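TRNA (adenine(58)-N(1))-methyltransferase catalytic subunit TRM61 C-terminal domain-containing protein (Thermoplasma acidophilum, PDB 1YB2) is probably an S-adenosyl-L-methionine-dependent methyltransferase that modifies adenine in RNA, perhaps in tRNA. Local coordinates at residues S126-L129 with Y130-G134; V140-D144 with E145-K149; L66-G70 with K71-V75. One frame throughout, in Å; residues are numbered along the deposited sequence.

Interaction 1 of 3, residues S126-L129 with Y130-G134; sequences SYIL and YALNG
Four i to i+4 bonds carry helix 123-132 through its last turn, from Tyr130 N to Ser126 O at 3.0 Å, Ala131 N to Tyr127 O, Leu132 N to Ile128 O, and Asn133 N to Leu129 O at 3.1 Å.

Among side chains the main meeting is Ile128 with Leu132, which lie side by side and point the same way. Ile128 CG2 touches Leu132 CD1 at 3.9 Å: with CG1 beside the backbone N (chi1 -68°), the CG2 branch is the one left facing the next turn. Leu132 CG lies 3.3 Å from Ile128 O, the same oxygen that Leu132 N donates to. Ile128 and Leu129 both press on Leu138 of strand 137-141, and Leu129 also reaches Leu155 of helix 145-156. Tyr130 swings to another side, where its ring meets Arg109 of the second subunit in a cation-pi contact. Ser126 OG is hydrogen-bonded to Tyr159 OH.

The apolar face thus seats the helix on the Rossmann-like sheet while Tyr130 serves the subunit interface. At the C-terminal end Asn133 takes positive phi and ends the helix; its N-H is tilted 31° from the plane of the Leu129 carbonyl. Leu129 O also accepts from a water whose oxygen lies 2.6 Å away, and the same water accepts from Gly134 N at 2.9 Å, extending the hydrogen bonding one residue past Asn133. Leu129 O is therefore gripped by two donors, Asn133 N and the water, so this carbonyl stays satisfied although the helix stops.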
ATOM      1  N   SER A 126      -2.772  -9.437  -7.079  1.00 24.10           N
ATOM      2  CA  SER A 126      -2.318  -8.525  -8.115  1.00 23.61           C
ATOM      3  C   SER A 126      -1.359  -7.471  -7.549  1.00 23.27           C
ATOM      4  O   SER A 126      -0.276  -7.277  -8.101  1.00 22.51           O
ATOM      5  CB  SER A 126      -3.504  -7.919  -8.862  1.00 23.73           C
ATOM      6  OG  SER A 126      -3.118  -6.718  -9.512  1.00 24.50           O
ATOM      7  N   TYR A 127      -1.729  -6.824  -6.440  1.00 23.21           N
ATOM      8  CA  TYR A 127      -0.808  -5.925  -5.760  1.00 24.46           C
ATOM      9  C   TYR A 127       0.513  -6.584  -5.356  1.00 24.05           C
ATOM     10  O   TYR A 127       1.571  -5.953  -5.443  1.00 24.41           O
ATOM     11  CB  TYR A 127      -1.453  -5.310  -4.513  1.00 26.19           C
ATOM     12  CG  TYR A 127      -2.417  -4.215  -4.832  1.00 27.52           C
ATOM     13  CD1 TYR A 127      -3.792  -4.453  -4.789  1.00 30.47           C
ATOM     14  CD2 TYR A 127      -1.961  -2.933  -5.183  1.00 29.89           C
ATOM     15  CE1 TYR A 127      -4.701  -3.439  -5.074  1.00 30.72           C
ATOM     16  CE2 TYR A 127      -2.876  -1.903  -5.483  1.00 31.95           C
ATOM     17  CZ  TYR A 127      -4.236  -2.176  -5.423  1.00 30.30           C
ATOM     18  OH  TYR A 127      -5.168  -1.190  -5.694  1.00 32.99           O
ATOM     19  N   ILE A 128       0.443  -7.829  -4.889  1.00 23.26           N
ATOM     20  CA  ILE A 128       1.642  -8.566  -4.474  1.00 23.42           C
ATOM     21  C   ILE A 128       2.562  -8.765  -5.680  1.00 23.60           C
ATOM     22  O   ILE A 128       3.761  -8.456  -5.617  1.00 23.40           O
ATOM     23  CB  ILE A 128       1.272  -9.924  -3.816  1.00 23.67           C
ATOM     24  CG1 ILE A 128       0.575  -9.694  -2.455  1.00 24.52           C
ATOM     25  CG2 ILE A 128       2.503 -10.820  -3.652  1.00 24.12           C
ATOM     26  CD1 ILE A 128      -0.179 -10.934  -1.927  1.00 23.91           C
ATOM     27  N   LEU A 129       2.003  -9.258  -6.786  1.00 23.15           N
ATOM     28  CA  LEU A 129       2.825  -9.515  -7.975  1.00 23.78           C
ATOM     29  C   LEU A 129       3.435  -8.248  -8.566  1.00 24.48           C
ATOM     30  O   LEU A 129       4.576  -8.265  -9.034  1.00 23.88           O
ATOM     31  CB  LEU A 129       2.044 -10.274  -9.047  1.00 23.31           C
ATOM     32  CG  LEU A 129       1.660 -11.731  -8.767  1.00 23.21           C
ATOM     33  CD1 LEU A 129       1.089 -12.374 -10.038  1.00 23.44           C
ATOM     34  CD2 LEU A 129       2.825 -12.560  -8.256  1.00 23.25           C
ATOM     35  N   TYR A 130       2.681  -7.149  -8.540  1.00 25.33           N
ATOM     36  CA  TYR A 130       3.196  -5.872  -9.028  1.00 26.51           C
ATOM     37  C   TYR A 130       4.399  -5.427  -8.191  1.00 26.54           C
ATOM     38  O   TYR A 130       5.410  -4.986  -8.733  1.00 27.48           O
ATOM     39  CB  TYR A 130       2.091  -4.811  -9.009  1.00 27.54           C
ATOM     40  CG  TYR A 130       2.344  -3.597  -9.897  1.00 28.94           C
ATOM     41  CD1 TYR A 130       2.206  -3.676 -11.281  1.00 30.25           C
ATOM     42  CD2 TYR A 130       2.695  -2.363  -9.338  1.00 29.52           C
ATOM     43  CE1 TYR A 130       2.414  -2.547 -12.090  1.00 32.29           C
ATOM     44  CE2 TYR A 130       2.906  -1.233 -10.138  1.00 31.28           C
ATOM     45  CZ  TYR A 130       2.759  -1.334 -11.500  1.00 31.27           C
ATOM     46  OH  TYR A 130       2.971  -0.222 -12.280  1.00 33.93           O
ATOM     47  N   ALA A 131       4.287  -5.560  -6.877  1.00 26.51           N
ATOM     48  CA  ALA A 131       5.356  -5.179  -5.945  1.00 27.15           C
ATOM     49  C   ALA A 131       6.594  -6.079  -6.052  1.00 27.84           C
ATOM     50  O   ALA A 131       7.734  -5.588  -5.989  1.00 27.77           O
ATOM     51  CB  ALA A 131       4.824  -5.150  -4.512  1.00 26.84           C
ATOM     52  N   LEU A 132       6.371  -7.386  -6.224  1.00 27.72           N
ATOM     53  CA  LEU A 132       7.457  -8.341  -6.392  1.00 28.70           C
ATOM     54  C   LEU A 132       8.257  -8.082  -7.656  1.00 29.04           C
ATOM     55  O   LEU A 132       9.456  -8.337  -7.679  1.00 29.67           O
ATOM     56  CB  LEU A 132       6.942  -9.785  -6.393  1.00 28.19           C
ATOM     57  CG  LEU A 132       6.459 -10.350  -5.057  1.00 29.48           C
ATOM     58  CD1 LEU A 132       5.926 -11.781  -5.304  1.00 28.27           C
ATOM     59  CD2 LEU A 132       7.561 -10.339  -3.961  1.00 28.23           C
ATOM     60  N   ASN A 133       7.594  -7.578  -8.699  1.00 29.52           N
ATOM     61  CA  ASN A 133       8.276  -7.159  -9.927  1.00 30.28           C
ATOM     62  C   ASN A 133       9.091  -8.305 -10.552  1.00 30.19           C
ATOM     63  O   ASN A 133      10.206  -8.109 -11.037  1.00 29.81           O
ATOM     64  CB  ASN A 133       9.166  -5.932  -9.638  1.00 30.40           C
ATOM     65  CG  ASN A 133       9.552  -5.171 -10.893  1.00 31.64           C
ATOM     66  OD1 ASN A 133       8.712  -4.896 -11.742  1.00 31.88           O
ATOM     67  ND2 ASN A 133      10.844  -4.833 -11.015  1.00 33.24           N
ATOM     68  N   GLY A 134       8.525  -9.508 -10.515  1.00 30.13           N
ATOM     69  CA  GLY A 134       9.176 -10.682 -11.080  1.00 30.06           C
ATOM     70  C   GLY A 134      10.205 -11.345 -10.176  1.00 30.35           C
ATOM     71  O   GLY A 134      10.750 -12.381 -10.533  1.00 30.60           O
TER
HETATM   72  O   HOH W   1       5.933 -10.351  -9.660  1.00 27.35           O

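Interaction 2 of 3, residues V140-D144 with E145-K149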
ATOM      1  N   VAL A 140      -0.298 -19.303  -3.091  1.00 25.20           N
ATOM      2  CA  VAL A 140      -1.709 -19.069  -2.787  1.00 24.98           C
ATOM      3  C   VAL A 140      -2.338 -20.383  -2.354  1.00 25.29           C
ATOM      4  O   VAL A 140      -2.286 -21.384  -3.086  1.00 25.09           O
ATOM      5  CB  VAL A 140      -2.457 -18.498  -4.018  1.00 25.11           C
ATOM      6  CG1 VAL A 140      -3.941 -18.324  -3.725  1.00 25.02           C
ATOM      7  CG2 VAL A 140      -1.837 -17.169  -4.448  1.00 24.61           C
ATOM      8  N   VAL A 141      -2.891 -20.386  -1.145  1.00 24.89           N
ATOM      9  CA  VAL A 141      -3.612 -21.528  -0.590  1.00 24.90           C
ATOM     10  C   VAL A 141      -5.082 -21.138  -0.564  1.00 25.90           C
ATOM     11  O   VAL A 141      -5.457 -20.172   0.121  1.00 25.97           O
ATOM     12  CB  VAL A 141      -3.141 -21.860   0.865  1.00 24.80           C
ATOM     13  CG1 VAL A 141      -3.888 -23.087   1.436  1.00 24.03           C
ATOM     14  CG2 VAL A 141      -1.639 -22.076   0.920  1.00 24.29           C
ATOM     15  N   GLU A 142      -5.901 -21.851  -1.334  1.00 26.53           N
ATOM     16  CA  GLU A 142      -7.333 -21.542  -1.466  1.00 28.23           C
ATOM     17  C   GLU A 142      -8.180 -22.817  -1.459  1.00 29.55           C
ATOM     18  O   GLU A 142      -7.984 -23.700  -2.290  1.00 29.52           O
ATOM     19  CB  GLU A 142      -7.600 -20.716  -2.737  1.00 27.73           C
ATOM     20  CG  GLU A 142      -9.078 -20.505  -3.112  1.00 29.12           C
ATOM     21  CD  GLU A 142      -9.919 -19.847  -2.006  1.00 30.93           C
ATOM     22  OE1 GLU A 142      -9.458 -18.868  -1.392  1.00 29.87           O
ATOM     23  OE2 GLU A 142     -11.060 -20.305  -1.765  1.00 32.30           O
ATOM     24  N   ARG A 143      -9.140 -22.890  -0.538  1.00 31.49           N
ATOM     25  CA  ARG A 143      -9.990 -24.086  -0.378  1.00 33.83           C
ATOM     26  C   ARG A 143     -11.023 -24.276  -1.500  1.00 33.96           C
ATOM     27  O   ARG A 143     -11.421 -25.406  -1.797  1.00 34.29           O
ATOM     28  CB  ARG A 143     -10.690 -24.064   0.989  1.00 33.75           C
ATOM     29  CG  ARG A 143     -11.713 -22.923   1.147  1.00 35.38           C
ATOM     30  CD  ARG A 143     -12.276 -22.853   2.548  1.00 36.32           C
ATOM     31  NE  ARG A 143     -11.268 -22.416   3.514  1.00 43.49           N
ATOM     32  CZ  ARG A 143     -11.491 -22.244   4.817  1.00 44.81           C
ATOM     33  NH1 ARG A 143     -12.703 -22.463   5.327  1.00 45.94           N
ATOM     34  NH2 ARG A 143     -10.499 -21.852   5.611  1.00 45.31           N
ATOM     35  N   ASP A 144     -11.466 -23.181  -2.106  1.00 34.68           N
ATOM     36  CA  ASP A 144     -12.491 -23.229  -3.149  1.00 35.85           C
ATOM     37  C   ASP A 144     -11.876 -23.310  -4.549  1.00 36.05           C
ATOM     38  O   ASP A 144     -11.214 -22.371  -5.002  1.00 35.64           O
ATOM     39  CB  ASP A 144     -13.424 -22.022  -3.029  1.00 36.20           C
ATOM     40  CG  ASP A 144     -14.673 -22.163  -3.868  1.00 38.98           C
ATOM     41  OD1 ASP A 144     -14.632 -21.864  -5.083  1.00 41.34           O
ATOM     42  OD2 ASP A 144     -15.710 -22.578  -3.305  1.00 42.38           O
ATOM     43  N   GLU A 145     -12.103 -24.432  -5.233  1.00 36.43           N
ATOM     44  CA  GLU A 145     -11.476 -24.699  -6.532  1.00 37.39           C
ATOM     45  C   GLU A 145     -11.858 -23.651  -7.572  1.00 37.26           C
ATOM     46  O   GLU A 145     -11.018 -23.212  -8.365  1.00 37.32           O
ATOM     47  CB  GLU A 145     -11.857 -26.099  -7.041  1.00 37.65           C
ATOM     48  CG  GLU A 145     -10.946 -26.651  -8.140  1.00 38.66           C
ATOM     49  CD  GLU A 145     -11.501 -27.912  -8.792  1.00 39.24           C
ATOM     50  OE1 GLU A 145     -12.522 -27.821  -9.511  1.00 41.97           O
ATOM     51  OE2 GLU A 145     -10.912 -28.997  -8.597  1.00 42.48           O
ATOM     52  N   ASP A 146     -13.128 -23.257  -7.563  1.00 37.44           N
ATOM     53  CA  ASP A 146     -13.655 -22.348  -8.575  1.00 37.34           C
ATOM     54  C   ASP A 146     -13.134 -20.928  -8.354  1.00 36.52           C
ATOM     55  O   ASP A 146     -12.697 -20.279  -9.305  1.00 35.99           O
ATOM     56  CB  ASP A 146     -15.186 -22.377  -8.598  1.00 37.96           C
ATOM     57  CG  ASP A 146     -15.750 -23.634  -9.265  1.00 40.60           C
ATOM     58  OD1 ASP A 146     -14.977 -24.521  -9.709  1.00 43.34           O
ATOM     59  OD2 ASP A 146     -16.993 -23.734  -9.352  1.00 43.57           O
ATOM     60  N   ASN A 147     -13.166 -20.469  -7.100  1.00 35.52           N
ATOM     61  CA  ASN A 147     -12.586 -19.188  -6.723  1.00 34.61           C
ATOM     62  C   ASN A 147     -11.106 -19.109  -7.067  1.00 33.45           C
ATOM     63  O   ASN A 147     -10.636 -18.069  -7.525  1.00 33.04           O
ATOM     64  CB  ASN A 147     -12.792 -18.894  -5.228  1.00 35.41           C
ATOM     65  CG  ASN A 147     -14.246 -18.604  -4.876  1.00 37.37           C
ATOM     66  OD1 ASN A 147     -15.128 -18.650  -5.732  1.00 41.36           O
ATOM     67  ND2 ASN A 147     -14.503 -18.322  -3.605  1.00 38.93           N
ATOM     68  N   LEU A 148     -10.379 -20.208  -6.850  1.00 31.95           N
ATOM     69  CA  LEU A 148      -8.956 -20.270  -7.194  1.00 30.88           C
ATOM     70  C   LEU A 148      -8.716 -20.126  -8.695  1.00 30.67           C
ATOM     71  O   LEU A 148      -7.914 -19.292  -9.112  1.00 29.94           O
ATOM     72  CB  LEU A 148      -8.289 -21.544  -6.657  1.00 30.19           C
ATOM     73  CG  LEU A 148      -6.786 -21.686  -6.939  1.00 29.93           C
ATOM     74  CD1 LEU A 148      -5.978 -20.501  -6.375  1.00 29.03           C
ATOM     75  CD2 LEU A 148      -6.252 -22.998  -6.394  1.00 30.25           C
ATOM     76  N   LYS A 149      -9.418 -20.931  -9.495  1.00 30.85           N
ATOM     77  CA  LYS A 149      -9.318 -20.856 -10.952  1.00 30.92           C
ATOM     78  C   LYS A 149      -9.647 -19.460 -11.489  1.00 30.62           C
ATOM     79  O   LYS A 149      -8.897 -18.910 -12.301  1.00 30.28           O
ATOM     80  CB  LYS A 149     -10.201 -21.922 -11.613  1.00 31.23           C
ATOM     81  CG  LYS A 149     -10.349 -21.743 -13.102  1.00 32.56           C
ATOM     82  CD  LYS A 149     -11.005 -22.940 -13.765  1.00 35.33           C
ATOM     83  CE  LYS A 149     -11.264 -22.650 -15.241  1.00 38.20           C
ATOM     84  NZ  LYS A 149     -10.073 -22.071 -15.945  1.00 38.29           N
TER
HETATM   85  O   HOH W   2     -13.502 -26.768  -4.035  1.00 49.48           O
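Asp144 caps helix 145-156 by accepting from Asn147 N. The bond to Asp144 OD1 is 2.9 Å long and almost straight at 171°, and it uses the anti lone pair of that oxygen. The carboxylate is brought there by a chi1 of -167°, which sets CG opposite the backbone N and over the first helical turn. One residue further on, Leu148 N donates to Asp144 O at 3.0 Å, the first i to i+4 bond of the helix. The amide of Asn147 passes across the carboxylate with the two planes 33° apart. A water links Glu145 N (3.0 Å from its oxygen) and, weakly, Arg143 O.

A second carboxylate fixes the loop from within. Glu142 bends at chi2, so that OE2 turns back to accept from Asp144 N at 2.9 Å, while OE1 takes the N-H of Val119. Glu142 thereby positions the N-cap residue itself.

Apolar contacts lie deeper. The Leu148 side chain passes those of Glu142 and Val140 in the opposite direction: its CB meets Glu142 CG at 3.8 Å, and its CD1 lies 4.0 Å from Val140 CG1. These contacts pack the first turn of the helix against Val140 and Glu142.

An aspartate N-cap in the short loop between strand 137-141 and helix 145-156 belongs here to a beta-alpha-beta unit completed by strand 164-167. In Rossmann-fold methyltransferases an acidic residue at the end of this strand commonly binds the ribose of S-adenosyl-L-methionine, consistent with the predicted role of Glu142.

Interaction 3 of 3, residues L66-G70 with K71-V75; sequences LIVSG and KSFIV
Leu66 and Phe73 face each other as an antiparallel hydrogen-bonded pair, and the contact is densest around them. Leu66 N donates to Phe73 O at 2.7 Å and Phe73 N returns a bond to Leu66 O. The same Leu66 O lies at the edge of the Phe73 ring, in its plane. Val68 CG1 comes at the ring obliquely, 3.8 Å from Phe73 CD2. One ring face has Lys71 NZ 3.5 Å above its plane, offset toward the rim; a nearly straight chain, bent at chi4 (-53°), carries the ammonium forward along its own strand, over the Phe73 ring, where Ser31 OG takes a hydrogen bond from it. Further from the turn, the Val75 CG2 methyl meets Leu66 CG at 3.8 Å, crossing it at a slant. Leu29 of strand 28-30 packs on Leu66, Phe73 and Val75, so this side belongs to the interior.

Strands 65-68 and 71-76 form a beta hairpin with a two-residue loop, Ser69-Gly70, in a type I' turn from Val68 to Lys71, within the FKBP-like N-terminal domain, and strands 28-30 and 272-274 flank the pair in its sheet. Val68 and Lys71 exchange two backbone bonds at the neck of the turn. Lys71 N reaches Val68 O at 3.1 Å from well above the carbonyl plane, 64° out of it, whereas Val68 N approaches Lys71 O closer to the plane.

The opposite face and the turn are looser. Ile67 and Ser72 make a non-hydrogen-bonded pair in which Ile67 CG1 only brushes Ser72 OG at 4.0 Å; that hydroxyl is hydrogen-bonded to Glu65 OE1. Ser69 and Gly70 at the tip are exposed, and Gly70 takes a positive phi (87°), as the type I' turn requires at its third position.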
ATOM      1  N   LEU A  66      12.940  -9.557  23.948  1.00 26.90           N
ATOM      2  CA  LEU A  66      13.755  -8.925  24.983  1.00 28.26           C
ATOM      3  C   LEU A  66      12.803  -8.332  26.012  1.00 28.98           C
ATOM      4  O   LEU A  66      11.977  -7.481  25.685  1.00 28.68           O
ATOM      5  CB  LEU A  66      14.688  -7.842  24.400  1.00 28.20           C
ATOM      6  CG  LEU A  66      15.522  -8.138  23.143  1.00 28.58           C
ATOM      7  CD1 LEU A  66      16.418  -6.950  22.762  1.00 28.89           C
ATOM      8  CD2 LEU A  66      16.362  -9.396  23.298  1.00 28.09           C
ATOM      9  N   ILE A  67      12.894  -8.822  27.243  1.00 30.13           N
ATOM     10  CA  ILE A  67      12.041  -8.345  28.331  1.00 31.67           C
ATOM     11  C   ILE A  67      12.872  -7.403  29.187  1.00 32.87           C
ATOM     12  O   ILE A  67      13.764  -7.814  29.919  1.00 33.04           O
ATOM     13  CB  ILE A  67      11.428  -9.504  29.181  1.00 32.07           C
ATOM     14  CG1 ILE A  67      10.785 -10.560  28.265  1.00 31.14           C
ATOM     15  CG2 ILE A  67      10.400  -8.937  30.212  1.00 32.16           C
ATOM     16  CD1 ILE A  67      10.099 -11.740  29.003  1.00 31.51           C
ATOM     17  N   VAL A  68      12.598  -6.117  29.053  1.00 34.42           N
ATOM     18  CA  VAL A  68      13.342  -5.123  29.810  1.00 35.70           C
ATOM     19  C   VAL A  68      12.419  -4.468  30.845  1.00 36.33           C
ATOM     20  O   VAL A  68      11.411  -3.841  30.499  1.00 36.14           O
ATOM     21  CB  VAL A  68      14.141  -4.148  28.885  1.00 35.92           C
ATOM     22  CG1 VAL A  68      13.711  -4.269  27.426  1.00 35.13           C
ATOM     23  CG2 VAL A  68      14.108  -2.701  29.395  1.00 36.91           C
ATOM     24  N   SER A  69      12.758  -4.712  32.113  1.00 36.98           N
ATOM     25  CA  SER A  69      11.960  -4.323  33.287  1.00 37.54           C
ATOM     26  C   SER A  69      10.502  -4.782  33.251  1.00 37.54           C
ATOM     27  O   SER A  69       9.589  -4.037  33.625  1.00 37.94           O
ATOM     28  CB  SER A  69      12.076  -2.819  33.548  1.00 37.45           C
ATOM     29  OG  SER A  69      13.380  -2.513  34.011  1.00 38.30           O
ATOM     30  N   GLY A  70      10.291  -6.015  32.802  1.00 37.22           N
ATOM     31  CA  GLY A  70       8.952  -6.590  32.754  1.00 36.69           C
ATOM     32  C   GLY A  70       8.170  -6.299  31.485  1.00 36.55           C
ATOM     33  O   GLY A  70       7.054  -6.815  31.307  1.00 36.71           O
ATOM     34  N   LYS A  71       8.735  -5.483  30.594  1.00 35.99           N
ATOM     35  CA  LYS A  71       8.060  -5.203  29.324  1.00 35.30           C
ATOM     36  C   LYS A  71       8.709  -5.912  28.132  1.00 34.16           C
ATOM     37  O   LYS A  71       9.922  -5.812  27.934  1.00 33.45           O
ATOM     38  CB  LYS A  71       7.975  -3.700  29.069  1.00 35.77           C
ATOM     39  CG  LYS A  71       7.070  -3.369  27.907  1.00 37.64           C
ATOM     40  CD  LYS A  71       6.999  -1.879  27.649  1.00 42.16           C
ATOM     41  CE  LYS A  71       6.115  -1.608  26.432  1.00 44.73           C
ATOM     42  NZ  LYS A  71       6.542  -2.407  25.244  1.00 47.33           N
ATOM     43  N   SER A  72       7.878  -6.597  27.346  1.00 33.24           N
ATOM     44  CA  SER A  72       8.305  -7.355  26.177  1.00 32.99           C
ATOM     45  C   SER A  72       8.502  -6.511  24.910  1.00 31.93           C
ATOM     46  O   SER A  72       7.619  -5.750  24.505  1.00 31.96           O
ATOM     47  CB  SER A  72       7.285  -8.446  25.858  1.00 33.56           C
ATOM     48  OG  SER A  72       7.234  -9.424  26.880  1.00 35.94           O
ATOM     49  N   PHE A  73       9.653  -6.693  24.272  1.00 30.22           N
ATOM     50  CA  PHE A  73       9.892  -6.170  22.931  1.00 28.68           C
ATOM     51  C   PHE A  73      10.316  -7.309  22.037  1.00 27.84           C
ATOM     52  O   PHE A  73      11.060  -8.197  22.491  1.00 27.51           O
ATOM     53  CB  PHE A  73      11.015  -5.134  22.968  1.00 28.06           C
ATOM     54  CG  PHE A  73      10.633  -3.859  23.650  1.00 29.45           C
ATOM     55  CD1 PHE A  73      10.073  -2.806  22.925  1.00 30.97           C
ATOM     56  CD2 PHE A  73      10.822  -3.709  25.025  1.00 30.71           C
ATOM     57  CE1 PHE A  73       9.705  -1.613  23.562  1.00 31.56           C
ATOM     58  CE2 PHE A  73      10.459  -2.514  25.681  1.00 31.80           C
ATOM     59  CZ  PHE A  73       9.905  -1.470  24.948  1.00 29.23           C
ATOM     60  N   ILE A  74       9.875  -7.279  20.783  1.00 26.74           N
ATOM     61  CA  ILE A  74      10.324  -8.261  19.786  1.00 26.15           C
ATOM     62  C   ILE A  74      11.351  -7.590  18.856  1.00 26.09           C
ATOM     63  O   ILE A  74      11.128  -6.467  18.364  1.00 25.68           O
ATOM     64  CB  ILE A  74       9.143  -8.868  18.972  1.00 25.54           C
ATOM     65  CG1 ILE A  74       8.024  -9.407  19.900  1.00 27.25           C
ATOM     66  CG2 ILE A  74       9.625  -9.962  18.006  1.00 24.01           C
ATOM     67  CD1 ILE A  74       8.514 -10.400  21.007  1.00 25.90           C
ATOM     68  N   VAL A  75      12.484  -8.260  18.652  1.00 25.78           N
ATOM     69  CA  VAL A  75      13.489  -7.798  17.695  1.00 25.41           C
ATOM     70  C   VAL A  75      12.999  -7.971  16.257  1.00 25.54           C
ATOM     71  O   VAL A  75      12.534  -9.040  15.850  1.00 24.65           O
ATOM     72  CB  VAL A  75      14.865  -8.504  17.906  1.00 25.55           C
ATOM     73  CG1 VAL A  75      15.899  -7.976  16.915  1.00 25.94           C
ATOM     74  CG2 VAL A  75      15.362  -8.289  19.319  1.00 23.74           C
TER

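Overall arrangement
Interactions 1 and 2 belong to the methyltransferase fold and follow each other along the chain: helix 123-132, in the first, leads into strand 137-141, in the second, though their nearest atoms stay about 7 Å apart. Interaction 3 sits in the N-terminal domain, on the other side of the chain's centre and about 35 and 40 Å away between centres. All three mix buried and exposed residues. Interaction 1 ends a helix near the subunit interface; interaction 2 begins one with two carboxylates, one of them (Glu142) part of the predicted cofactor site; interaction 3 relies on cross-strand backbone bonds and apolar packing round a single phenylalanine ring, away from the annotated sites.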